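Local coordinates for nucleoplasmin-like protein (Drosophila melanogaster, PDB 1NLQ) that binds core histones and functions in the ATP-facilitated assembly of approximately regularly spaced nucleosomal arrays, its N-terminal core forming a pentameric ring, at residues Lys35-Gly40 with Ala65-Gly70; Glu45-Val50 with Lys92-Val97. All blocks are in the same frame, centred on the assembly; numbering follows the deposited sequence.

Contact 1 of 2, residues Lys35-Gly40 with Ala65-Gly70; sequences KQILLG and AVLKAG
Ile37 holds CG2 anti to its backbone N and CG1 anti to its carbonyl carbon (chi1 -63°), and both branches reach Ala65: CG2 and CD1 of Ile37 each lie 3.7 Å from Ala65 CB, so the methyl is met by two carbons of one side chain. The side chain of Leu67 crosses that of Ile37 at about a right angle. Leu67 CD1 bridges two neighbours, sitting 4.1 Å from Ile37 CG2 and 3.8 Å from Leu39 CB, and it also rests on the backbone between them, 3.7 Å from Leu39 N. Leu39 has CG anti to its backbone N (chi1 -177°), and farther out its CD2 packs on the backbone of Lys68 and Ala69, with Ala69 N 3.3 Å from Leu39 CD2. No hydrogen bond joins the two segments; the contact is apolar and buried. Val97 touches Ile37 and Leu39, while Val75 touches Ile37 and Ala65. The strand axes approach to 7.6 Å and differ by 27° in direction, the two running roughly parallel in different sheets. Such face-to-face packing of aliphatic side chains between two antiparallel four-stranded sheets is characteristic of a beta sandwich, here the jelly-roll core of the nucleoplasmin family.

Contact 2 of 2, residues Glu45-Val50 with Lys92-Val97; sequences ENEFNV and KGSGPV
A polar contact, partly buried, between strand 48-55 with the chain before it and a loop joins Glu45-Val50 to Lys92-Val97, the connection from strand 86-92 to strand 97-104. Val50 and Lys92 form an antiparallel hydrogen-bonded pair, with Val50 N 2.9 Å from Lys92 O. The same carbonyl receives a CA-H...O contact from Asn49, and CB of Lys92 packs against CB and CG2 of Val50. Beyond this last rung the chains part, and side chains take over from backbone pairing. Asn49 turns CG anti to its carbonyl carbon (chi1 -88°), and Asn49 OD1 accepts Gly95 N at 2.7 Å, in the carbonyl plane although the N-H is bent (133°). Its ND2 gives two bonds back into its own segment, to Glu47 O and to the anti lone pair of Glu47 OE2. Glu47 OE2 also accepts Ser94 N at 2.9 Å, from above the carboxylate plane, and forms a salt bridge with Lys44. The loop is one of the turns between the two sheets of the nucleoplasmin beta sandwich: strand 86-92 belongs to one sheet and strand 97-104 to the other, with a cis peptide bond before Pro96 on the way. Replacing Asn49 by an alanine would probably leave Gly95 N without its acceptor and the carboxylate of Glu47 freer to turn. Gly93 lies close to both polar side chains, its CA 3.4 Å from Glu47 OE2 and 3.6 Å from Asn49 OD1; a CB here would clash with Asn49 CG and Phe48 O. Val97 CG2 approaches Asn49 OD1 to 3.9 Å from the apolar interior.

How the contacts relate
The centres of contacts 1 and 2 lie 8 Å apart, at the same end of the sandwich, and backbone pairs tie them together. Leu67 O is 2.8 Å from Asn49 N, a probable hydrogen bond between neighbouring strands of one sheet, and Gly40 N is likewise 2.8 Å from Pro96 O. The side chain of Asn49 also touches Leu39, so the polar network borders the apolar packing. Towards the loops, Ala69 CB packs 3.2 Å from Glu45 OE1. Glu45 and Lys68 are inferred to mediate the association of pentamers, which places both contacts beside that probable interface; each also touches the third subunit. The side chain of Ser94 lies about 9 Å from the bound magnesium ion.

Contact 1 of 2, residues Lys35-Gly40 with Ala65-Gly70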
loop_
_atom_site.group_PDB
_atom_site.type_symbol
_atom_site.label_atom_id
_atom_site.label_comp_id
_atom_site.label_asym_id
_atom_site.label_seq_id
_atom_site.Cartn_x
_atom_site.Cartn_y
_atom_site.Cartn_z
ATOM N N LYS A 35 -8.009 -2.804 6.366
ATOM C CA LYS A 35 -6.957 -2.929 5.367
ATOM C C LYS A 35 -7.267 -2.363 3.999
ATOM O O LYS A 35 -6.398 -1.780 3.362
ATOM C CB LYS A 35 -6.575 -4.401 5.201
ATOM C CG LYS A 35 -5.912 -5.028 6.414
ATOM C CD LYS A 35 -4.556 -4.400 6.655
ATOM C CE LYS A 35 -3.737 -5.172 7.679
ATOM N NZ LYS A 35 -2.353 -4.623 7.780
ATOM N N GLN A 36 -8.496 -2.551 3.545
ATOM C CA GLN A 36 -8.881 -2.102 2.217
ATOM C C GLN A 36 -10.344 -1.683 2.123
ATOM O O GLN A 36 -11.217 -2.262 2.765
ATOM C CB GLN A 36 -8.583 -3.238 1.214
ATOM C CG GLN A 36 -9.090 -3.028 -0.204
ATOM C CD GLN A 36 -8.804 -4.220 -1.118
ATOM O OE1 GLN A 36 -7.839 -4.215 -1.877
ATOM N NE2 GLN A 36 -9.642 -5.250 -1.036
ATOM N N ILE A 37 -10.590 -0.635 1.340
ATOM C CA ILE A 37 -11.939 -0.140 1.090
ATOM C C ILE A 37 -11.966 -0.088 -0.425
ATOM O O ILE A 37 -11.224 0.667 -1.051
ATOM C CB ILE A 37 -12.182 1.245 1.721
ATOM C CG1 ILE A 37 -12.042 1.129 3.243
ATOM C CG2 ILE A 37 -13.591 1.725 1.388
ATOM C CD1 ILE A 37 -12.307 2.414 4.017
ATOM N N LEU A 38 -12.829 -0.917 -0.996
ATOM C CA LEU A 38 -12.922 -1.102 -2.431
ATOM C C LEU A 38 -14.261 -0.719 -3.043
ATOM O O LEU A 38 -15.312 -1.036 -2.489
ATOM C CB LEU A 38 -12.618 -2.577 -2.703
ATOM C CG LEU A 38 -12.675 -3.205 -4.092
ATOM C CD1 LEU A 38 -11.589 -2.634 -4.996
ATOM C CD2 LEU A 38 -12.492 -4.707 -3.923
ATOM N N LEU A 39 -14.205 -0.044 -4.191
ATOM C CA LEU A 39 -15.404 0.388 -4.897
ATOM C C LEU A 39 -15.892 -0.719 -5.838
ATOM O O LEU A 39 -15.126 -1.253 -6.630
ATOM C CB LEU A 39 -15.102 1.654 -5.699
ATOM C CG LEU A 39 -16.289 2.287 -6.441
ATOM C CD1 LEU A 39 -17.300 2.822 -5.439
ATOM C CD2 LEU A 39 -15.786 3.413 -7.335
ATOM N N GLY A 40 -17.174 -1.054 -5.745
ATOM C CA GLY A 40 -17.728 -2.099 -6.595
ATOM C C GLY A 40 -17.706 -1.778 -8.078
ATOM O O GLY A 40 -17.778 -0.616 -8.476
ATOM N N ALA A 65 -12.250 7.130 3.254
ATOM C CA ALA A 65 -12.152 6.678 1.877
ATOM C C ALA A 65 -12.900 7.613 0.930
ATOM O O ALA A 65 -14.024 8.019 1.206
ATOM C CB ALA A 65 -12.717 5.251 1.751
ATOM N N VAL A 66 -12.249 7.976 -0.167
ATOM C CA VAL A 66 -12.854 8.797 -1.209
ATOM C C VAL A 66 -12.524 7.996 -2.460
ATOM O O VAL A 66 -11.357 7.895 -2.840
ATOM C CB VAL A 66 -12.216 10.198 -1.314
ATOM C CG1 VAL A 66 -12.795 10.941 -2.535
ATOM C CG2 VAL A 66 -12.501 10.990 -0.055
ATOM N N LEU A 67 -13.545 7.405 -3.074
ATOM C CA LEU A 67 -13.364 6.580 -4.261
ATOM C C LEU A 67 -14.185 7.119 -5.429
ATOM O O LEU A 67 -15.171 7.829 -5.238
ATOM C CB LEU A 67 -13.807 5.144 -3.968
ATOM C CG LEU A 67 -13.229 4.469 -2.718
ATOM C CD1 LEU A 67 -13.992 3.192 -2.432
ATOM C CD2 LEU A 67 -11.749 4.189 -2.910
ATOM N N LYS A 68 -13.765 6.783 -6.643
ATOM C CA LYS A 68 -14.485 7.214 -7.836
ATOM C C LYS A 68 -14.062 6.376 -9.033
ATOM O O LYS A 68 -12.885 6.326 -9.378
ATOM C CB LYS A 68 -14.230 8.700 -8.117
ATOM C CG LYS A 68 -15.048 9.232 -9.305
ATOM C CD LYS A 68 -15.027 10.755 -9.427
ATOM C CE LYS A 68 -13.650 11.296 -9.748
ATOM N NZ LYS A 68 -13.725 12.730 -10.183
ATOM N N ALA A 69 -15.031 5.704 -9.648
ATOM C CA ALA A 69 -14.764 4.876 -10.820
ATOM C C ALA A 69 -14.077 5.735 -11.877
ATOM O O ALA A 69 -14.569 6.804 -12.235
ATOM C CB ALA A 69 -16.075 4.313 -11.365
ATOM N N GLY A 70 -12.938 5.265 -12.372
ATOM C CA GLY A 70 -12.198 6.020 -13.369
ATOM C C GLY A 70 -10.988 6.725 -12.780
ATOM O O GLY A 70 -10.064 7.103 -13.508
#

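Contact 2 of 2, residues Glu45-Val50 with Lys92-Val97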
loop_
_atom_site.group_PDB
_atom_site.type_symbol
_atom_site.label_atom_id
_atom_site.label_comp_id
_atom_site.label_asym_id
_atom_site.label_seq_id
_atom_site.Cartn_x
_atom_site.Cartn_y
_atom_site.Cartn_z
ATOM N N GLU A 45 -19.666 5.524 -13.118
ATOM C CA GLU A 45 -18.413 6.170 -13.466
ATOM C C GLU A 45 -18.445 7.653 -13.080
ATOM O O GLU A 45 -19.450 8.339 -13.275
ATOM C CB GLU A 45 -18.136 6.016 -14.966
ATOM C CG GLU A 45 -16.698 6.309 -15.353
ATOM C CD GLU A 45 -15.755 5.126 -15.142
ATOM O OE1 GLU A 45 -16.183 4.113 -14.551
ATOM O OE2 GLU A 45 -14.577 5.205 -15.567
ATOM N N ASN A 46 -17.340 8.133 -12.512
ATOM C CA ASN A 46 -17.191 9.529 -12.094
ATOM C C ASN A 46 -17.990 9.990 -10.883
ATOM O O ASN A 46 -18.013 11.185 -10.586
ATOM C CB ASN A 46 -17.485 10.468 -13.268
ATOM C CG ASN A 46 -16.596 10.190 -14.454
ATOM O OD1 ASN A 46 -15.386 9.978 -14.294
ATOM N ND2 ASN A 46 -17.180 10.190 -15.653
ATOM N N GLU A 47 -18.643 9.063 -10.190
ATOM C CA GLU A 47 -19.408 9.413 -9.009
ATOM C C GLU A 47 -18.580 9.194 -7.754
ATOM O O GLU A 47 -18.113 8.086 -7.483
ATOM C CB GLU A 47 -20.673 8.575 -8.919
ATOM C CG GLU A 47 -21.339 8.646 -7.573
ATOM C CD GLU A 47 -22.473 7.668 -7.467
ATOM O OE1 GLU A 47 -23.504 7.919 -8.122
ATOM O OE2 GLU A 47 -22.325 6.654 -6.739
ATOM N N PHE A 48 -18.401 10.256 -6.982
ATOM C CA PHE A 48 -17.640 10.146 -5.755
ATOM C C PHE A 48 -18.382 9.317 -4.729
ATOM O O PHE A 48 -19.581 9.494 -4.512
ATOM C CB PHE A 48 -17.350 11.528 -5.172
ATOM C CG PHE A 48 -16.137 12.183 -5.747
ATOM C CD1 PHE A 48 -16.246 13.345 -6.504
ATOM C CD2 PHE A 48 -14.874 11.634 -5.538
ATOM C CE1 PHE A 48 -15.116 13.950 -7.044
ATOM C CE2 PHE A 48 -13.732 12.236 -6.079
ATOM C CZ PHE A 48 -13.852 13.393 -6.831
ATOM N N ASN A 49 -17.653 8.399 -4.110
ATOM C CA ASN A 49 -18.194 7.544 -3.067
ATOM C C ASN A 49 -17.307 7.800 -1.868
ATOM O O ASN A 49 -16.101 7.577 -1.925
ATOM C CB ASN A 49 -18.136 6.077 -3.490
ATOM C CG ASN A 49 -19.368 5.653 -4.266
ATOM O OD1 ASN A 49 -20.269 5.018 -3.719
ATOM N ND2 ASN A 49 -19.419 6.019 -5.539
ATOM N N VAL A 50 -17.910 8.279 -0.788
ATOM C CA VAL A 50 -17.165 8.616 0.413
ATOM C C VAL A 50 -17.655 7.854 1.631
ATOM O O VAL A 50 -18.848 7.845 1.928
ATOM C CB VAL A 50 -17.269 10.138 0.699
ATOM C CG1 VAL A 50 -16.469 10.507 1.940
ATOM C CG2 VAL A 50 -16.774 10.909 -0.512
ATOM N N LYS A 92 -21.681 9.717 0.742
ATOM C CA LYS A 92 -21.756 10.243 -0.624
ATOM C C LYS A 92 -21.589 9.075 -1.593
ATOM O O LYS A 92 -20.716 8.221 -1.399
ATOM C CB LYS A 92 -20.658 11.280 -0.873
ATOM C CG LYS A 92 -20.877 12.163 -2.091
ATOM C CD LYS A 92 -19.834 13.281 -2.145
ATOM C CE LYS A 92 -20.299 14.444 -3.029
ATOM N NZ LYS A 92 -19.453 15.661 -2.829
ATOM N N GLY A 93 -22.422 9.038 -2.627
ATOM C CA GLY A 93 -22.354 7.956 -3.594
ATOM C C GLY A 93 -23.350 6.853 -3.272
ATOM O O GLY A 93 -23.940 6.833 -2.191
ATOM N N SER A 94 -23.535 5.921 -4.199
ATOM C CA SER A 94 -24.480 4.839 -3.968
ATOM C C SER A 94 -23.807 3.485 -3.842
ATOM O O SER A 94 -24.461 2.475 -3.582
ATOM C CB SER A 94 -25.532 4.807 -5.078
ATOM O OG SER A 94 -26.301 5.999 -5.039
ATOM N N GLY A 95 -22.491 3.475 -4.003
ATOM C CA GLY A 95 -21.746 2.237 -3.892
ATOM C C GLY A 95 -22.036 1.253 -5.014
ATOM O O GLY A 95 -22.406 1.651 -6.112
ATOM N N PRO A 96 -21.883 -0.054 -4.758
ATOM C CA PRO A 96 -21.455 -0.581 -3.461
ATOM C C PRO A 96 -19.988 -0.333 -3.128
ATOM O O PRO A 96 -19.157 -0.117 -4.010
ATOM C CB PRO A 96 -21.783 -2.070 -3.567
ATOM C CG PRO A 96 -21.621 -2.349 -5.023
ATOM C CD PRO A 96 -22.203 -1.144 -5.701
ATOM N N VAL A 97 -19.699 -0.337 -1.832
ATOM C CA VAL A 97 -18.345 -0.164 -1.337
ATOM C C VAL A 97 -18.098 -1.295 -0.340
ATOM O O VAL A 97 -18.941 -1.579 0.515
ATOM C CB VAL A 97 -18.161 1.198 -0.630
ATOM C CG1 VAL A 97 -16.764 1.288 -0.024
ATOM C CG2 VAL A 97 -18.369 2.319 -1.629
#